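Local coordinates for protein succinyl-CoA ligase (ADP-forming) subunit alpha (Methanosaeta concilii, PDB 6HXI) that binds coenzyme A and combines a CoA-ligase family region with a citrate synthase-like C-terminal region in an eight-chain assembly with citrate lyase, at residues 23-28 with 52-57; 29-34 with 159-164; 184-189 with 194-199; 341-344 with 348-351; 363-366 with 372-375. All blocks are in the same frame, centred on the assembly; numbering follows the deposited sequence.

Overall arrangement
From the N terminus, helix 22-34 supplies one side of two contacts. Contact 1 sets it on strand 52-58 of the seven-stranded sheet. Contact 2 opens on the same helix before contact 1 has closed, and itself closes only at helix 158-163, so the two cross along the chain and touch where Leu29 meets Ala56. The other three follow in series. Contact 3 closes a short turn between helix 179-192 and strand 196-201, beside contact 2, where Ser164 packs on Asn187. Contact 4 folds helix 340-345 onto strand 349-350 and is tied to contact 2 by the salt bridge between Lys342 and Glu159. Contact 5, with its centre about 49 Å from that of contact 3, closes a loop at the small antiparallel sheet.

Contact 1. Residues 23-28 with 52-57; sequences NAIQRM and GIHKAF
Gln26 reaches from the helix to Phe57 and lays its amide along the edge of the strand backbone, using both ends of the group at once. OE1 takes the Phe57 N-H at 2.9 Å, in its own carbonyl plane and on a lone pair, with an N-H...O angle of 173°. NE2 returns a bond to Phe57 O at 3.1 Å; the acceptor lies in the Gln26 amide plane, while the donor is tilted from the plane of the Phe57 carbonyl. A bend at chi2 (59°) turns the amide toward the strand, and the Phe57 ring, its plane 50° from the amide, presents its edge to OE1. The fold is a Rossmann-like alpha/beta layer: helix 22-34 packs on strand 52-58, the outermost strand of its sheet within the chain, and Gln26 meets the residue after Ala56, whose own backbone pairs with Ile63. Further back, Ile25 and His54 approach from opposite directions. Ile25 CD1 sits over one face of the imidazole, and Ile25 CG2 is 3.8 Å from His54 NE2. Tyr20 OH is hydrogen-bonded to His54 ND1, which helps fix the ring's rotation. Between these two pairs, Ala56 CB lies 3.6 Å from Gln26 OE1.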
# COMPACT_ATOMS: atom_id res chain seq x y z
N ASN B 23 -0.01 -37.52 -6.31
CA ASN B 23 -0.33 -38.41 -7.44
C ASN B 23 -0.84 -39.78 -6.98
O ASN B 23 -1.82 -40.29 -7.52
CB ASN B 23 0.87 -38.56 -8.39
CG ASN B 23 0.48 -38.83 -9.82
OD1 ASN B 23 -0.69 -38.82 -10.21
ND2 ASN B 23 1.49 -39.07 -10.65
N ALA B 24 -0.18 -40.36 -5.95
CA ALA B 24 -0.54 -41.64 -5.35
C ALA B 24 -1.94 -41.51 -4.71
O ALA B 24 -2.78 -42.38 -4.90
CB ALA B 24 0.49 -42.02 -4.29
N ILE B 25 -2.19 -40.39 -3.99
CA ILE B 25 -3.49 -40.10 -3.39
C ILE B 25 -4.55 -40.10 -4.50
O ILE B 25 -5.56 -40.82 -4.37
CB ILE B 25 -3.49 -38.77 -2.58
CG1 ILE B 25 -2.67 -38.92 -1.29
CG2 ILE B 25 -4.91 -38.32 -2.27
CD1 ILE B 25 -2.04 -37.57 -0.76
N GLN B 26 -4.30 -39.33 -5.59
CA GLN B 26 -5.22 -39.27 -6.73
C GLN B 26 -5.47 -40.65 -7.38
O GLN B 26 -6.61 -40.94 -7.74
CB GLN B 26 -4.79 -38.23 -7.79
CG GLN B 26 -5.88 -37.95 -8.84
CD GLN B 26 -7.16 -37.45 -8.21
OE1 GLN B 26 -7.27 -36.29 -7.79
NE2 GLN B 26 -8.15 -38.32 -8.06
N ARG B 27 -4.43 -41.49 -7.49
CA ARG B 27 -4.53 -42.83 -8.08
C ARG B 27 -5.47 -43.70 -7.26
O ARG B 27 -6.34 -44.37 -7.83
CB ARG B 27 -3.15 -43.49 -8.20
CG ARG B 27 -2.30 -42.86 -9.29
CD ARG B 27 -1.22 -43.77 -9.77
NE ARG B 27 -0.66 -43.27 -11.01
CZ ARG B 27 0.50 -42.64 -11.10
NH1 ARG B 27 0.94 -42.22 -12.28
NH2 ARG B 27 1.23 -42.41 -10.02
N MET B 28 -5.34 -43.65 -5.91
CA MET B 28 -6.21 -44.42 -5.02
C MET B 28 -7.68 -44.00 -5.20
O MET B 28 -8.54 -44.85 -5.43
CB MET B 28 -5.75 -44.30 -3.56
CG MET B 28 -4.50 -45.09 -3.28
SD MET B 28 -3.87 -44.92 -1.60
CE MET B 28 -5.08 -45.85 -0.69
N GLY B 52 -3.82 -29.76 7.88
CA GLY B 52 -4.71 -28.97 7.05
C GLY B 52 -5.64 -29.79 6.19
O GLY B 52 -6.17 -30.81 6.62
N ILE B 53 -5.82 -29.33 4.96
CA ILE B 53 -6.67 -29.99 3.97
C ILE B 53 -5.93 -30.27 2.70
O ILE B 53 -4.95 -29.58 2.37
CB ILE B 53 -7.98 -29.21 3.69
CG1 ILE B 53 -7.71 -27.77 3.17
CG2 ILE B 53 -8.92 -29.23 4.87
CD1 ILE B 53 -8.98 -27.09 2.50
N HIS B 54 -6.42 -31.28 1.97
CA HIS B 54 -5.92 -31.62 0.66
C HIS B 54 -7.12 -31.81 -0.26
O HIS B 54 -8.06 -32.50 0.09
CB HIS B 54 -5.06 -32.87 0.72
CG HIS B 54 -4.68 -33.41 -0.64
ND1 HIS B 54 -3.77 -32.75 -1.46
CD2 HIS B 54 -5.12 -34.52 -1.29
CE1 HIS B 54 -3.69 -33.48 -2.56
NE2 HIS B 54 -4.48 -34.55 -2.51
N LYS B 55 -7.09 -31.17 -1.41
CA LYS B 55 -8.16 -31.29 -2.39
C LYS B 55 -7.75 -32.24 -3.52
O LYS B 55 -6.66 -32.12 -4.06
CB LYS B 55 -8.53 -29.89 -2.92
CG LYS B 55 -9.67 -29.88 -3.94
CD LYS B 55 -10.24 -28.46 -4.17
CE LYS B 55 -9.23 -27.45 -4.64
NZ LYS B 55 -8.47 -27.93 -5.82
N ALA B 56 -8.62 -33.16 -3.88
CA ALA B 56 -8.42 -34.13 -4.94
C ALA B 56 -9.74 -34.35 -5.67
O ALA B 56 -10.78 -33.84 -5.24
CB ALA B 56 -7.93 -35.45 -4.35
N PHE B 57 -9.72 -35.13 -6.74
CA PHE B 57 -10.91 -35.48 -7.51
C PHE B 57 -11.53 -36.79 -7.07
O PHE B 57 -10.84 -37.75 -6.73
CB PHE B 57 -10.55 -35.66 -9.00
CG PHE B 57 -10.42 -34.42 -9.81
CD1 PHE B 57 -11.53 -33.63 -10.09
CD2 PHE B 57 -9.19 -34.02 -10.32
CE1 PHE B 57 -11.42 -32.49 -10.89
CE2 PHE B 57 -9.08 -32.89 -11.12
CZ PHE B 57 -10.20 -32.12 -11.39

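Contact 2. Residues 29-34 with 159-164; sequences LDFDYV and ENIIAS
Phe31 swings its ring toward Ile161 because chi1 of -173° places CG opposite the backbone N, turning a bond that leaves the helix obliquely into a side chain that ends at the neighbouring helix. Ile161 answers with chi1 of -81°, which sends its CG2 methyl, rather than CG1, to the position opposite the backbone N and into the groove between Phe31 and Val34. This is helix-on-helix packing inside an alpha/beta fold: helix 22-34, which flanks the seven-stranded sheet, meets helix 158-163, which lies in the chain between strands 149-150 and 172-176 of the six-stranded sheet. The contact is small, buried and wholly apolar. The methyl comes to the ring in its plane, at the edge, with Ile161 CG2 3.8 Å from Phe31 CD1, so neither ring face is used for this pair. Val34 lies one turn on, and its CB points at the other helix. Arg150 touches both Phe31 and Ile161, and Ile158 and Pro334 pack on Val34. Nearby Asp30 makes a salt bridge to Arg350 of the second subunit, so a charged subunit contact borders the apolar one. Val34 CG2 stands 4.2 Å from the same Ile161 CG2.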
# COMPACT_ATOMS: atom_id res chain seq x y z
N LEU B 29 -7.95 -42.68 -5.18
CA LEU B 29 -9.29 -42.14 -5.34
C LEU B 29 -9.89 -42.48 -6.69
O LEU B 29 -11.08 -42.81 -6.77
CB LEU B 29 -9.29 -40.62 -5.12
CG LEU B 29 -8.96 -40.16 -3.72
CD1 LEU B 29 -8.70 -38.66 -3.68
CD2 LEU B 29 -10.06 -40.54 -2.75
N ASP B 30 -9.07 -42.45 -7.75
CA ASP B 30 -9.50 -42.76 -9.10
C ASP B 30 -9.97 -44.22 -9.21
O ASP B 30 -10.97 -44.50 -9.87
CB ASP B 30 -8.37 -42.46 -10.11
CG ASP B 30 -8.26 -41.01 -10.55
OD1 ASP B 30 -9.12 -40.19 -10.15
OD2 ASP B 30 -7.35 -40.70 -11.35
N PHE B 31 -9.27 -45.12 -8.53
CA PHE B 31 -9.61 -46.55 -8.49
C PHE B 31 -10.93 -46.76 -7.75
O PHE B 31 -11.80 -47.46 -8.25
CB PHE B 31 -8.48 -47.36 -7.83
CG PHE B 31 -8.67 -48.85 -7.91
CD1 PHE B 31 -8.69 -49.51 -9.14
CD2 PHE B 31 -8.84 -49.61 -6.75
CE1 PHE B 31 -8.85 -50.91 -9.21
CE2 PHE B 31 -9.01 -51.00 -6.83
CZ PHE B 31 -9.01 -51.64 -8.05
N ASP B 32 -11.10 -46.09 -6.60
CA ASP B 32 -12.32 -46.15 -5.81
C ASP B 32 -13.50 -45.70 -6.67
O ASP B 32 -14.52 -46.37 -6.70
CB ASP B 32 -12.20 -45.25 -4.56
CG ASP B 32 -11.03 -45.55 -3.65
OD1 ASP B 32 -10.58 -46.73 -3.62
OD2 ASP B 32 -10.57 -44.62 -2.96
N TYR B 33 -13.32 -44.60 -7.43
CA TYR B 33 -14.34 -44.10 -8.34
C TYR B 33 -14.75 -45.13 -9.44
O TYR B 33 -15.95 -45.42 -9.57
CB TYR B 33 -13.91 -42.76 -8.95
CG TYR B 33 -14.99 -42.14 -9.81
CD1 TYR B 33 -16.06 -41.47 -9.23
CD2 TYR B 33 -14.96 -42.26 -11.19
CE1 TYR B 33 -17.08 -40.93 -10.01
CE2 TYR B 33 -15.97 -41.73 -11.99
CZ TYR B 33 -17.03 -41.07 -11.39
OH TYR B 33 -18.02 -40.54 -12.17
N VAL B 34 -13.77 -45.68 -10.21
CA VAL B 34 -14.02 -46.65 -11.29
C VAL B 34 -14.57 -48.00 -10.76
O VAL B 34 -15.22 -48.70 -11.51
CB VAL B 34 -12.84 -46.86 -12.27
CG1 VAL B 34 -12.52 -45.59 -13.05
CG2 VAL B 34 -11.60 -47.41 -11.57
N GLU B 159 -6.06 -46.06 -17.26
CA GLU B 159 -6.10 -46.75 -18.56
C GLU B 159 -5.64 -48.20 -18.40
O GLU B 159 -6.30 -49.12 -18.86
CB GLU B 159 -5.24 -46.00 -19.61
CG GLU B 159 -5.99 -44.86 -20.28
CD GLU B 159 -5.17 -43.71 -20.85
OE1 GLU B 159 -5.68 -43.03 -21.78
OE2 GLU B 159 -4.05 -43.46 -20.36
N ASN B 160 -4.53 -48.39 -17.67
CA ASN B 160 -3.99 -49.71 -17.35
C ASN B 160 -4.97 -50.50 -16.47
O ASN B 160 -5.17 -51.68 -16.73
CB ASN B 160 -2.61 -49.60 -16.70
CG ASN B 160 -2.00 -50.93 -16.38
OD1 ASN B 160 -1.66 -51.74 -17.25
ND2 ASN B 160 -1.95 -51.24 -15.11
N ILE B 161 -5.62 -49.85 -15.48
CA ILE B 161 -6.62 -50.50 -14.62
C ILE B 161 -7.77 -51.04 -15.46
O ILE B 161 -8.18 -52.19 -15.28
CB ILE B 161 -7.07 -49.59 -13.44
CG1 ILE B 161 -6.05 -49.65 -12.32
CG2 ILE B 161 -8.49 -49.92 -12.91
CD1 ILE B 161 -5.69 -48.35 -11.91
N ILE B 162 -8.25 -50.21 -16.42
CA ILE B 162 -9.33 -50.57 -17.35
C ILE B 162 -8.88 -51.69 -18.29
O ILE B 162 -9.57 -52.72 -18.38
CB ILE B 162 -9.88 -49.31 -18.09
CG1 ILE B 162 -10.62 -48.38 -17.10
CG2 ILE B 162 -10.79 -49.73 -19.24
CD1 ILE B 162 -10.74 -46.91 -17.54
N ALA B 163 -7.72 -51.52 -18.95
CA ALA B 163 -7.17 -52.52 -19.90
C ALA B 163 -6.92 -53.89 -19.25
O ALA B 163 -7.05 -54.91 -19.93
CB ALA B 163 -5.87 -52.01 -20.52
N SER B 164 -6.56 -53.90 -17.96
CA SER B 164 -6.32 -55.15 -17.23
C SER B 164 -7.56 -55.62 -16.45
O SER B 164 -7.48 -56.61 -15.72
CB SER B 164 -5.10 -55.02 -16.33
OG SER B 164 -3.92 -55.08 -17.12

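Contact 3. Residues 184-189 with 194-199; sequences EAFNII and DGIYEG
The beta-alpha-beta unit of strand 172-176, helix 179-192 and strand 196-201, within the CoA-ligase family region, is closed by Phe186 and Ile189 packing on Gly195, Ile196 and Gly199. Here the helix comes down on the start of the strand that follows it. Ile196 is the central side chain. Its chi1 of 63° puts CG1 in the crowded position between the backbone N and the carbonyl carbon, so that CG1 and CD1 run along the Phe186 ring, while CG2 lies between that ring and Ile189. Phe186 and Ile196 meet at a slant, with Phe186 CE1 3.7 Å from Ile196 CD1. The same ring atom drives edge-on into the strand backbone: Gly199 CA lies in the plane of the ring, 3.7 Å from Phe186 CE1, and the close approach is possible because Gly199 carries no side chain. Ile189 and Ile196 cross at about a right angle, and Ile189 CG2 touches Ile196 CG2 at 3.8 Å. Ile189 CG2 also sits on the peptide between Gly195 and Ile196, 3.7 Å from Gly195 C. Phe174 of the first strand of the unit packs on both isoleucines, continuing the apolar layer between helix and sheet. The polar link is indirect: one water donates to Phe186 O at 3.0 Å and accepts from Ile196 N at 2.9 Å.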
# COMPACT_ATOMS: atom_id res chain seq x y z
N GLU B 184 2.86 -56.17 -14.60
CA GLU B 184 2.95 -56.99 -15.81
C GLU B 184 2.11 -58.27 -15.58
O GLU B 184 1.36 -58.67 -16.48
CB GLU B 184 4.41 -57.33 -16.15
CG GLU B 184 4.61 -57.84 -17.58
CD GLU B 184 4.28 -56.84 -18.67
OE1 GLU B 184 3.62 -57.23 -19.66
OE2 GLU B 184 4.65 -55.65 -18.52
N ALA B 185 2.20 -58.87 -14.38
CA ALA B 185 1.44 -60.08 -14.02
C ALA B 185 -0.06 -59.83 -14.06
O ALA B 185 -0.78 -60.67 -14.54
CB ALA B 185 1.85 -60.59 -12.65
N PHE B 186 -0.53 -58.65 -13.60
CA PHE B 186 -1.95 -58.27 -13.67
C PHE B 186 -2.45 -58.32 -15.13
O PHE B 186 -3.53 -58.88 -15.39
CB PHE B 186 -2.18 -56.88 -13.03
CG PHE B 186 -2.11 -56.85 -11.52
CD1 PHE B 186 -2.17 -58.03 -10.76
CD2 PHE B 186 -2.01 -55.64 -10.84
CE1 PHE B 186 -2.10 -58.00 -9.37
CE2 PHE B 186 -1.95 -55.61 -9.44
CZ PHE B 186 -2.02 -56.79 -8.72
N ASN B 187 -1.62 -57.82 -16.07
CA ASN B 187 -1.89 -57.84 -17.50
C ASN B 187 -1.89 -59.28 -18.04
O ASN B 187 -2.82 -59.64 -18.77
CB ASN B 187 -0.87 -56.98 -18.25
CG ASN B 187 -0.97 -57.05 -19.76
OD1 ASN B 187 -0.11 -57.64 -20.42
ND2 ASN B 187 -2.00 -56.44 -20.33
N ILE B 188 -0.85 -60.08 -17.70
CA ILE B 188 -0.71 -61.47 -18.13
C ILE B 188 -1.96 -62.26 -17.72
O ILE B 188 -2.63 -62.83 -18.59
CB ILE B 188 0.60 -62.11 -17.53
CG1 ILE B 188 1.92 -61.42 -18.03
CG2 ILE B 188 0.65 -63.63 -17.75
CD1 ILE B 188 2.33 -61.60 -19.48
N ILE B 189 -2.29 -62.25 -16.41
CA ILE B 189 -3.41 -62.98 -15.77
C ILE B 189 -4.80 -62.58 -16.33
O ILE B 189 -5.61 -63.47 -16.59
CB ILE B 189 -3.30 -62.84 -14.22
CG1 ILE B 189 -2.10 -63.68 -13.70
CG2 ILE B 189 -4.60 -63.22 -13.51
CD1 ILE B 189 -1.46 -63.19 -12.42
N ASP B 194 -9.94 -65.09 -15.63
CA ASP B 194 -10.92 -64.05 -15.31
C ASP B 194 -10.27 -62.90 -14.52
O ASP B 194 -10.96 -62.00 -14.04
CB ASP B 194 -12.18 -64.60 -14.62
CG ASP B 194 -11.99 -65.44 -13.37
OD1 ASP B 194 -10.83 -65.60 -12.92
OD2 ASP B 194 -13.01 -65.97 -12.85
N GLY B 195 -8.95 -62.95 -14.42
CA GLY B 195 -8.15 -61.93 -13.75
C GLY B 195 -7.92 -62.19 -12.28
O GLY B 195 -8.42 -63.17 -11.72
N ILE B 196 -7.15 -61.31 -11.65
CA ILE B 196 -6.88 -61.41 -10.22
C ILE B 196 -8.09 -61.04 -9.37
O ILE B 196 -8.89 -60.18 -9.73
CB ILE B 196 -5.61 -60.62 -9.74
CG1 ILE B 196 -5.75 -59.10 -9.95
CG2 ILE B 196 -4.32 -61.14 -10.37
CD1 ILE B 196 -5.71 -58.27 -8.70
N TYR B 197 -8.19 -61.69 -8.22
CA TYR B 197 -9.10 -61.34 -7.16
C TYR B 197 -8.25 -60.33 -6.34
O TYR B 197 -8.67 -59.19 -6.12
CB TYR B 197 -9.44 -62.57 -6.30
CG TYR B 197 -10.30 -62.23 -5.10
CD1 TYR B 197 -9.74 -61.81 -3.90
CD2 TYR B 197 -11.69 -62.28 -5.19
CE1 TYR B 197 -10.53 -61.43 -2.82
CE2 TYR B 197 -12.50 -61.93 -4.10
CZ TYR B 197 -11.91 -61.51 -2.92
OH TYR B 197 -12.69 -61.18 -1.83
N GLU B 198 -7.03 -60.75 -5.94
CA GLU B 198 -6.08 -59.98 -5.15
C GLU B 198 -4.65 -60.24 -5.64
O GLU B 198 -4.33 -61.34 -6.09
CB GLU B 198 -6.22 -60.41 -3.67
CG GLU B 198 -5.58 -59.47 -2.68
CD GLU B 198 -5.91 -59.81 -1.24
OE1 GLU B 198 -5.20 -60.66 -0.66
OE2 GLU B 198 -6.88 -59.24 -0.69
N GLY B 199 -3.80 -59.23 -5.51
CA GLY B 199 -2.39 -59.31 -5.88
C GLY B 199 -1.52 -58.57 -4.89
O GLY B 199 -1.87 -57.47 -4.47
O HOH W 1 -5.62 -59.77 -13.50

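Contact 4. Residues 341-344 with 348-351; sequences SKAL and DIRK
Ala343 O joins helix 340-345 to strand 349-350 by accepting backbone bonds from Asp348 and Ile349. The bond from Ile349 N is long, 3.3 Å to Ala343 O, and comes from above the carbonyl plane rather than on a lone pair. The one from Asp348 N is shorter, 2.9 Å to Ala343 O, but bent to 128° and therefore weak. Thr346 OG1 adds a further weak bond to this carbonyl, so one ordinary and two weak bonds converge on this oxygen. The apolar contacts centre on Ile349. Its chi1 of 65° sets CG1 against the Ala343-Leu344 peptide in the last turn of the helix, where it lies 3.7 Å from Ala343 C and 3.9 Å from Ala343 CB. Leu344 crosses Ile349 at about a right angle; its CB bond leaves away from the strand, but chi1 of -164°, with CG anti to the backbone N, brings the branch back, and Leu344 CD1 comes within 4.0 Å of Ile349 CG1. The same methyl touches Lys351 at its CB, 4.0 Å from Leu344 CD1. The charged groups reach across to the second subunit: Arg350 makes salt bridges with Asp339 and Asp30 of that chain, and Lys351 a cation-pi contact with its Tyr340. The arrangement is a tight connection from a helix into a short strand that pairs in parallel with a strand of the second subunit, so the sheet runs on across the interface.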
# COMPACT_ATOMS: atom_id res chain seq x y z
N SER B 341 -3.42 -31.52 -17.47
CA SER B 341 -1.96 -31.47 -17.66
C SER B 341 -1.46 -32.52 -18.65
O SER B 341 -0.52 -32.24 -19.39
CB SER B 341 -1.23 -31.59 -16.32
OG SER B 341 -1.52 -32.82 -15.68
N LYS B 342 -2.10 -33.70 -18.72
CA LYS B 342 -1.72 -34.74 -19.67
C LYS B 342 -2.10 -34.31 -21.10
O LYS B 342 -1.27 -34.35 -22.01
CB LYS B 342 -2.38 -36.09 -19.30
CG LYS B 342 -2.00 -37.24 -20.21
CD LYS B 342 -2.84 -38.47 -19.92
CE LYS B 342 -2.75 -39.51 -21.00
NZ LYS B 342 -3.93 -40.41 -20.97
N ALA B 343 -3.36 -33.84 -21.27
CA ALA B 343 -3.91 -33.33 -22.53
C ALA B 343 -3.04 -32.18 -23.07
O ALA B 343 -2.74 -32.14 -24.26
CB ALA B 343 -5.33 -32.85 -22.30
N LEU B 344 -2.60 -31.28 -22.19
CA LEU B 344 -1.75 -30.17 -22.60
C LEU B 344 -0.33 -30.63 -22.97
O LEU B 344 0.18 -30.22 -24.01
CB LEU B 344 -1.74 -29.05 -21.56
CG LEU B 344 -1.21 -27.67 -22.03
CD1 LEU B 344 -2.05 -27.08 -23.18
CD2 LEU B 344 -1.18 -26.67 -20.89
N ASP B 348 -2.62 -32.63 -27.07
CA ASP B 348 -3.98 -33.02 -27.41
C ASP B 348 -4.83 -31.76 -27.50
O ASP B 348 -5.66 -31.63 -28.39
CB ASP B 348 -4.54 -33.97 -26.33
CG ASP B 348 -5.81 -34.73 -26.71
OD1 ASP B 348 -5.71 -35.71 -27.51
OD2 ASP B 348 -6.89 -34.42 -26.15
N ILE B 349 -4.55 -30.78 -26.61
CA ILE B 349 -5.25 -29.50 -26.56
C ILE B 349 -4.27 -28.34 -26.72
O ILE B 349 -3.06 -28.51 -26.54
CB ILE B 349 -6.13 -29.35 -25.26
CG1 ILE B 349 -5.26 -29.31 -23.96
CG2 ILE B 349 -7.20 -30.43 -25.18
CD1 ILE B 349 -5.80 -28.51 -22.78
N ARG B 350 -4.82 -27.15 -27.01
CA ARG B 350 -4.05 -25.91 -27.07
C ARG B 350 -4.74 -24.96 -26.13
O ARG B 350 -5.96 -24.95 -26.07
CB ARG B 350 -3.92 -25.32 -28.50
CG ARG B 350 -5.20 -24.82 -29.14
CD ARG B 350 -4.93 -24.24 -30.51
NE ARG B 350 -6.17 -23.70 -31.07
CZ ARG B 350 -6.32 -23.19 -32.29
NH1 ARG B 350 -7.49 -22.72 -32.66
NH2 ARG B 350 -5.30 -23.16 -33.14
N LYS B 351 -3.97 -24.21 -25.32
CA LYS B 351 -4.58 -23.30 -24.36
C LYS B 351 -4.01 -21.89 -24.53
O LYS B 351 -2.80 -21.71 -24.43
CB LYS B 351 -4.40 -23.80 -22.91
CG LYS B 351 -5.21 -22.96 -21.88
CD LYS B 351 -4.96 -23.46 -20.47
CE LYS B 351 -5.58 -22.63 -19.37
NZ LYS B 351 -5.11 -21.23 -19.38

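Contact 5. Residues 363-366 with 372-375; sequences SGEE and KKLS
Glu366 presents its carboxylate with one face to Lys373 and one edge to Ser375. The aliphatic chain of Lys373 runs across that face, beginning with CB, 3.4 Å from Glu366 OE2, and crosses the glutamate at about a right angle. At the edge, Ser375 OG donates to Glu366 OE2 on its syn side, 2.9 Å away and only 16° out of the carboxylate plane. The setting is the start of helix 374-379, which follows directly on strand 372-373 of the small three-stranded antiparallel sheet; Lys373 holds the N-cap position. The loop before strand 368-369 thus delivers an acidic group to the first turn of that helix. Beyond the serine hydroxyl, the backbone joins in: Ser375 N binds Glu366 OE2 at 2.9 Å, nearly in line with the C-O bond, so a single oxygen is gripped by two donors from one residue. Glu366 gets there with an almost straight chain, CG opposite the backbone N at chi1 -153°. The N-H donor and the helix start, with Lys373 nearby, would probably favour the ionised carboxylate. A salt-bridge network adds a looser tie, since Lys373 bends at chi4 (-65°) to bring NZ between two acids. Both bridges are long. Lys500 of the fourth subunit packs on Glu366 and Ser375, and Lys493 of that subunit binds Glu365 O, so the site also borders a subunit contact. Lys373 NZ lies 3.7 Å from Glu366 OE1 and 3.8 Å from Glu365 OE1.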
# COMPACT_ATOMS: atom_id res chain seq x y z
N SER B 363 11.36 -19.30 -17.22
CA SER B 363 10.94 -20.61 -17.75
C SER B 363 12.05 -21.54 -18.14
O SER B 363 11.86 -22.75 -18.10
CB SER B 363 10.09 -20.42 -19.00
OG SER B 363 8.76 -20.09 -18.64
N GLY B 364 13.17 -20.99 -18.63
CA GLY B 364 14.28 -21.78 -19.14
C GLY B 364 15.30 -22.24 -18.14
O GLY B 364 15.05 -22.24 -16.93
N GLU B 365 16.45 -22.69 -18.66
CA GLU B 365 17.61 -23.17 -17.90
C GLU B 365 18.13 -22.02 -17.04
O GLU B 365 18.60 -22.25 -15.93
CB GLU B 365 18.69 -23.63 -18.93
CG GLU B 365 20.10 -23.89 -18.39
CD GLU B 365 21.25 -23.40 -19.26
OE1 GLU B 365 21.88 -22.38 -18.89
OE2 GLU B 365 21.52 -24.04 -20.30
N GLU B 366 17.99 -20.78 -17.54
CA GLU B 366 18.51 -19.61 -16.85
C GLU B 366 17.59 -18.40 -17.00
O GLU B 366 17.03 -18.18 -18.06
CB GLU B 366 19.87 -19.28 -17.44
CG GLU B 366 20.77 -18.56 -16.47
CD GLU B 366 22.03 -17.99 -17.08
OE1 GLU B 366 22.75 -18.73 -17.81
OE2 GLU B 366 22.32 -16.81 -16.81
N LYS B 372 18.38 -11.35 -22.29
CA LYS B 372 19.82 -11.51 -21.99
C LYS B 372 19.94 -12.41 -20.71
O LYS B 372 19.26 -12.17 -19.72
CB LYS B 372 20.42 -10.10 -21.75
CG LYS B 372 21.90 -10.00 -21.79
CD LYS B 372 22.34 -8.59 -22.17
CE LYS B 372 23.85 -8.50 -22.22
NZ LYS B 372 24.43 -9.26 -23.37
N LYS B 373 20.77 -13.46 -20.77
CA LYS B 373 20.98 -14.34 -19.59
C LYS B 373 21.51 -13.52 -18.38
O LYS B 373 22.40 -12.68 -18.55
CB LYS B 373 21.99 -15.45 -19.92
CG LYS B 373 21.55 -16.49 -20.95
CD LYS B 373 22.81 -17.16 -21.52
CE LYS B 373 22.49 -18.44 -22.26
NZ LYS B 373 21.94 -19.51 -21.37
N LEU B 374 21.01 -13.80 -17.19
CA LEU B 374 21.45 -13.10 -15.98
C LEU B 374 22.97 -13.19 -15.77
O LEU B 374 23.58 -12.17 -15.42
CB LEU B 374 20.66 -13.56 -14.74
CG LEU B 374 21.01 -12.97 -13.35
CD1 LEU B 374 20.96 -11.41 -13.32
CD2 LEU B 374 20.11 -13.53 -12.30
N SER B 375 23.59 -14.35 -16.05
CA SER B 375 25.04 -14.54 -15.91
C SER B 375 25.78 -13.62 -16.84
O SER B 375 26.80 -13.10 -16.42
CB SER B 375 25.44 -16.00 -16.14
OG SER B 375 25.11 -16.45 -17.45